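PDB 5NH2: protein adenylyltransferase from Bartonella henselae str. Houston-1, which transfers AMP from ATP to tyrosine or threonine residues of host target proteins through its Fic domain, a virulence activity. Local coordinates for residues T182-R185 with M186-A189; S190-V193 with A194-D198. All coordinates share one frame; numbering follows the deposited sequence.

Interaction 1: T182-R185 with M186-A189; sequences TKER and MMVA
Met186 N donates to Thr182 O at 3.0 Å and nearly straight (175°), starting the i to i+4 bonding of the first turns of helix 183-196 in the Fic domain; Met187 N to Lys183 O, Val188 N to Glu184 O and Ala189 N to Arg185 O (2.9 Å) carry it on. Thr182 is the N-cap: its OG1 accepts from Arg185 N at 3.2 Å, binding an amide of the first turn, and is also hydrogen-bonded to Arg235 O, so this buried hydroxyl is tied to the chain leading into strand 237-239.

Across the turn, the side chains meet chiefly through Glu184, which crosses both Met187 and Val188 at a slant. With CG anti to the backbone N, the Glu184 chain bends at chi2 (69°) and swings its carboxylate toward the next turn, to Met187 and Val188. There, the end of Met187 lies against the carboxylate, CE being 3.3 Å from Glu184 OE1, while OE2 has Val188 CG2 at 3.8 Å. Both are van der Waals contacts of methyl groups with carboxylate oxygens.

Arg185 is buried; extended from CG to NE, it reaches to helix 200-208, where NH1 makes a salt bridge with Asp208 OD2, and Met186 and Ala189 both pack on Met202 of the same helix. Met186 lies with its side chain about 5 Å from that of Arg162, a probable ATP-binding residue, while its own CB rests 3.6 Å from Thr182 O.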
ATOM      1  N   THR A 182       7.601   4.181   1.212  1.00 29.36           N
ATOM      2  CA  THR A 182       7.220   5.538   0.790  1.00 27.91           C
ATOM      3  C   THR A 182       6.693   5.588  -0.662  1.00 32.45           C
ATOM      4  O   THR A 182       6.976   4.722  -1.496  1.00 32.03           O
ATOM      5  CB  THR A 182       8.397   6.524   0.879  1.00 35.23           C
ATOM      6  OG1 THR A 182       9.396   6.177  -0.101  1.00 35.94           O
ATOM      7  CG2 THR A 182       9.010   6.605   2.285  1.00 26.12           C
ATOM      8  N   LYS A 183       5.954   6.663  -0.957  1.00 28.40           N
ATOM      9  CA  LYS A 183       5.394   6.864  -2.283  1.00 29.01           C
ATOM     10  C   LYS A 183       6.495   6.889  -3.345  1.00 28.90           C
ATOM     11  O   LYS A 183       6.360   6.296  -4.434  1.00 29.42           O
ATOM     12  CB  LYS A 183       4.570   8.159  -2.288  1.00 24.91           C
ATOM     13  CG  LYS A 183       3.758   8.397  -3.623  1.00 32.13           C
ATOM     14  CD  LYS A 183       2.544   9.359  -3.439  1.00 25.77           C
ATOM     15  CE  LYS A 183       2.262  10.123  -4.709  1.00 53.28           C
ATOM     16  NZ  LYS A 183       1.518   9.338  -5.740  1.00 52.97           N
ATOM     17  N   GLU A 184       7.600   7.535  -3.016  1.00 38.48           N
ATOM     18  CA  GLU A 184       8.772   7.568  -3.882  1.00 37.33           C
ATOM     19  C   GLU A 184       9.304   6.165  -4.200  1.00 34.05           C
ATOM     20  O   GLU A 184       9.547   5.834  -5.375  1.00 27.00           O
ATOM     21  CB  GLU A 184       9.855   8.414  -3.208  1.00 38.52           C
ATOM     22  CG  GLU A 184      11.184   8.453  -3.967  1.00 48.89           C
ATOM     23  CD  GLU A 184      11.083   9.221  -5.293  1.00 58.36           C
ATOM     24  OE1 GLU A 184      10.056   9.906  -5.553  1.00 54.79           O
ATOM     25  OE2 GLU A 184      12.053   9.140  -6.080  1.00 64.77           O
ATOM     26  N   ARG A 185       9.548   5.349  -3.162  1.00 34.72           N
ATOM     27  CA  ARG A 185      10.165   4.035  -3.383  1.00 38.40           C
ATOM     28  C   ARG A 185       9.239   3.130  -4.198  1.00 35.75           C
ATOM     29  O   ARG A 185       9.694   2.466  -5.140  1.00 36.67           O
ATOM     30  CB  ARG A 185      10.541   3.375  -2.047  1.00 39.20           C
ATOM     31  CG  ARG A 185      11.126   1.938  -2.204  1.00 37.32           C
ATOM     32  CD  ARG A 185      11.409   1.223  -0.866  1.00 28.44           C
ATOM     33  NE  ARG A 185      12.355   0.118  -1.051  1.00 31.66           N
ATOM     34  CZ  ARG A 185      12.837  -0.682  -0.086  1.00 34.96           C
ATOM     35  NH1 ARG A 185      12.460  -0.554   1.192  1.00 29.77           N
ATOM     36  NH2 ARG A 185      13.700  -1.643  -0.409  1.00 38.27           N
ATOM     37  N   MET A 186       7.919   3.171  -3.903  1.00 26.89           N
ATOM     38  CA  MET A 186       6.926   2.416  -4.675  1.00 29.45           C
ATOM     39  C   MET A 186       7.025   2.744  -6.163  1.00 31.47           C
ATOM     40  O   MET A 186       7.027   1.835  -7.013  1.00 28.68           O
ATOM     41  CB  MET A 186       5.497   2.706  -4.152  1.00 32.87           C
ATOM     42  CG  MET A 186       4.392   1.740  -4.709  1.00 30.23           C
ATOM     43  SD  MET A 186       4.702  -0.021  -4.203  1.00 38.40           S
ATOM     44  CE  MET A 186       5.262  -0.733  -5.738  1.00 40.05           C
ATOM     45  N   MET A 187       7.133   4.044  -6.494  1.00 30.30           N
ATOM     46  CA  MET A 187       7.171   4.415  -7.901  1.00 29.26           C
ATOM     47  C   MET A 187       8.502   4.000  -8.556  1.00 38.01           C
ATOM     48  O   MET A 187       8.510   3.501  -9.697  1.00 36.62           O
ATOM     49  CB  MET A 187       6.909   5.920  -8.072  1.00 27.43           C
ATOM     50  CG  MET A 187       7.540   6.477  -9.413  1.00 37.27           C
ATOM     51  SD  MET A 187       7.870   8.241  -9.432  1.00 50.73           S
ATOM     52  CE  MET A 187       9.323   8.545  -8.433  1.00 39.24           C
ATOM     53  N   VAL A 188       9.632   4.171  -7.850  1.00 32.64           N
ATOM     54  CA  VAL A 188      10.919   3.707  -8.387  1.00 28.88           C
ATOM     55  C   VAL A 188      10.848   2.207  -8.730  1.00 28.83           C
ATOM     56  O   VAL A 188      11.268   1.778  -9.817  1.00 29.49           O
ATOM     57  CB  VAL A 188      12.063   3.996  -7.377  1.00 34.99           C
ATOM     58  CG1 VAL A 188      13.341   3.301  -7.790  1.00 29.99           C
ATOM     59  CG2 VAL A 188      12.356   5.504  -7.180  1.00 27.88           C
ATOM     60  N   ALA A 189      10.342   1.386  -7.792  1.00 23.94           N
ATOM     61  CA  ALA A 189      10.275  -0.073  -7.993  1.00 40.52           C
ATOM     62  C   ALA A 189       9.391  -0.423  -9.190  1.00 30.71           C
ATOM     63  O   ALA A 189       9.799  -1.193 -10.070  1.00 31.46           O
ATOM     64  CB  ALA A 189       9.771  -0.794  -6.712  1.00 23.27           C
TER

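Interaction 2: S190-V193 with A194-D198; sequences SVAV and AENGD
The C-terminal end of helix 183-196, in the Fic domain, is closed here by a glycine: Gly197 leaves helical geometry with positive phi (57°) and turns the chain toward helix 200-208. Before the break, Ala194 N bonds to Ser190 O at 2.9 Å and Glu195 N to Val191 O at 2.8 Å, as in a regular alpha-helix.

Ala192 O then becomes the focus of the ending. It accepts from Asn196 N at 3.0 Å, a bent bond, and from Asp198 N at 3.2 Å, a much straighter one (170°). The two donors reach it from opposite faces of the carbonyl plane, neither lying on a lone pair, and the bond from Asp198 folds the chain beyond Gly197 back over the last turn. Gly197 N makes a weak bond to Val193 O.

The side chains follow this fold. The Asn196 amide leans over the preceding turn: with CG beside the backbone N (chi1 -39°), ND2 comes 3.5 Å from Ala192 CA. The Ala192 methyl lies against Asp198 O as the chain returns, with ND2 of Asn196 also near it. The Asp198 carboxylate serves the next helix, OD1 accepting from Glu200 N and so capping its start.

Earlier in the helix, Ser190 OG bonds back to Met186 O. Ala194 packs on Lys102 and has its side chain about 6 Å from that of Arg98, a probable ATP-binding residue, whereas Val193 touches Asn145 of helix 133-150 and Met202 of helix 200-208. Against the backbone, Glu195 CB closes to 3.1 Å from Val191 O.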
ATOM      1  N   SER A 190       8.182   0.161  -9.250  1.00 26.80           N
ATOM      2  CA  SER A 190       7.251  -0.176 -10.326  1.00 24.14           C
ATOM      3  C   SER A 190       7.802   0.225 -11.684  1.00 30.82           C
ATOM      4  O   SER A 190       7.693  -0.541 -12.646  1.00 36.96           O
ATOM      5  CB  SER A 190       5.890   0.521 -10.129  1.00 26.76           C
ATOM      6  OG  SER A 190       5.414   0.345  -8.812  1.00 33.05           O
ATOM      7  N   VAL A 191       8.371   1.436 -11.801  1.00 24.69           N
ATOM      8  CA  VAL A 191       8.816   1.796 -13.139  1.00 36.87           C
ATOM      9  C   VAL A 191      10.097   1.054 -13.495  1.00 35.02           C
ATOM     10  O   VAL A 191      10.351   0.792 -14.686  1.00 33.03           O
ATOM     11  CB  VAL A 191       8.948   3.326 -13.377  1.00 41.14           C
ATOM     12  CG1 VAL A 191       7.981   4.180 -12.514  1.00 41.26           C
ATOM     13  CG2 VAL A 191      10.407   3.825 -13.456  1.00 41.80           C
ATOM     14  N   ALA A 192      10.914   0.665 -12.506  1.00 31.97           N
ATOM     15  CA  ALA A 192      12.019  -0.231 -12.856  1.00 33.40           C
ATOM     16  C   ALA A 192      11.465  -1.488 -13.518  1.00 34.57           C
ATOM     17  O   ALA A 192      11.957  -1.898 -14.572  1.00 35.05           O
ATOM     18  CB  ALA A 192      12.877  -0.580 -11.641  1.00 33.09           C
ATOM     19  N   VAL A 193      10.367  -2.051 -12.980  1.00 31.46           N
ATOM     20  CA  VAL A 193       9.771  -3.210 -13.654  1.00 39.79           C
ATOM     21  C   VAL A 193       9.284  -2.833 -15.052  1.00 40.10           C
ATOM     22  O   VAL A 193       9.650  -3.456 -16.053  1.00 32.83           O
ATOM     23  CB  VAL A 193       8.599  -3.802 -12.850  1.00 36.40           C
ATOM     24  CG1 VAL A 193       8.075  -5.007 -13.635  1.00 34.89           C
ATOM     25  CG2 VAL A 193       9.002  -4.229 -11.455  1.00 34.15           C
ATOM     26  N   ALA A 194       8.371  -1.855 -15.118  1.00 39.96           N
ATOM     27  CA  ALA A 194       7.579  -1.636 -16.319  1.00 39.54           C
ATOM     28  C   ALA A 194       8.410  -1.030 -17.431  1.00 35.16           C
ATOM     29  O   ALA A 194       8.192  -1.332 -18.601  1.00 39.57           O
ATOM     30  CB  ALA A 194       6.379  -0.729 -16.024  1.00 33.52           C
ATOM     31  N   GLU A 195       9.383  -0.215 -17.086  1.00 39.64           N
ATOM     32  CA  GLU A 195      10.211   0.498 -18.050  1.00 44.34           C
ATOM     33  C   GLU A 195      11.516  -0.245 -18.357  1.00 48.20           C
ATOM     34  O   GLU A 195      11.917  -0.299 -19.530  1.00 51.47           O
ATOM     35  CB  GLU A 195      10.469   1.942 -17.577  1.00 42.12           C
ATOM     36  CG  GLU A 195      11.205   2.836 -18.563  1.00 50.97           C
ATOM     37  CD  GLU A 195      10.416   3.127 -19.845  1.00 60.97           C
ATOM     38  OE1 GLU A 195      11.056   3.271 -20.916  1.00 58.26           O
ATOM     39  OE2 GLU A 195       9.167   3.213 -19.777  1.00 68.23           O
ATOM     40  N   ASN A 196      12.281  -0.663 -17.336  1.00 40.59           N
ATOM     41  CA  ASN A 196      13.623  -1.211 -17.585  1.00 39.54           C
ATOM     42  C   ASN A 196      13.718  -2.742 -17.597  1.00 38.10           C
ATOM     43  O   ASN A 196      14.840  -3.277 -17.732  1.00 41.31           O
ATOM     44  CB  ASN A 196      14.640  -0.666 -16.559  1.00 43.87           C
ATOM     45  CG  ASN A 196      14.414   0.807 -16.216  1.00 47.32           C
ATOM     46  OD1 ASN A 196      14.201   1.623 -17.105  1.00 42.24           O
ATOM     47  ND2 ASN A 196      14.461   1.145 -14.901  1.00 45.19           N
ATOM     48  N   GLY A 197      12.622  -3.470 -17.436  1.00 33.37           N
ATOM     49  CA  GLY A 197      12.746  -4.916 -17.211  1.00 46.26           C
ATOM     50  C   GLY A 197      13.599  -5.349 -16.017  1.00 43.98           C
ATOM     51  O   GLY A 197      14.181  -6.437 -16.036  1.00 44.77           O
ATOM     52  N   ASP A 198      13.691  -4.529 -14.983  1.00 35.03           N
ATOM     53  CA  ASP A 198      14.621  -4.744 -13.880  1.00 37.48           C
ATOM     54  C   ASP A 198      13.840  -5.063 -12.598  1.00 46.67           C
ATOM     55  O   ASP A 198      13.120  -4.198 -12.071  1.00 41.48           O
ATOM     56  CB  ASP A 198      15.469  -3.502 -13.691  1.00 37.24           C
ATOM     57  CG  ASP A 198      16.414  -3.620 -12.512  1.00 44.35           C
ATOM     58  OD1 ASP A 198      16.472  -4.698 -11.887  1.00 41.50           O
ATOM     59  OD2 ASP A 198      17.143  -2.644 -12.251  1.00 50.66           O
TER

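In the fold
Entering from the loop before Thr182, the chain forms interaction 1 at the N-terminal end of helix 183-196, and the helix then runs directly into interaction 2 at its C-terminal end. The two are consecutive, with centres about 12 Å apart, and neither encloses nor crosses the other; each closes only local turns. Helix 200-208 follows the glycine turn and packs back along this helix, Met202 touching residues of both contacts. Interaction 1 joins the helix to the segment entering strand 237-239, whereas interaction 2 joins it to helix 133-150.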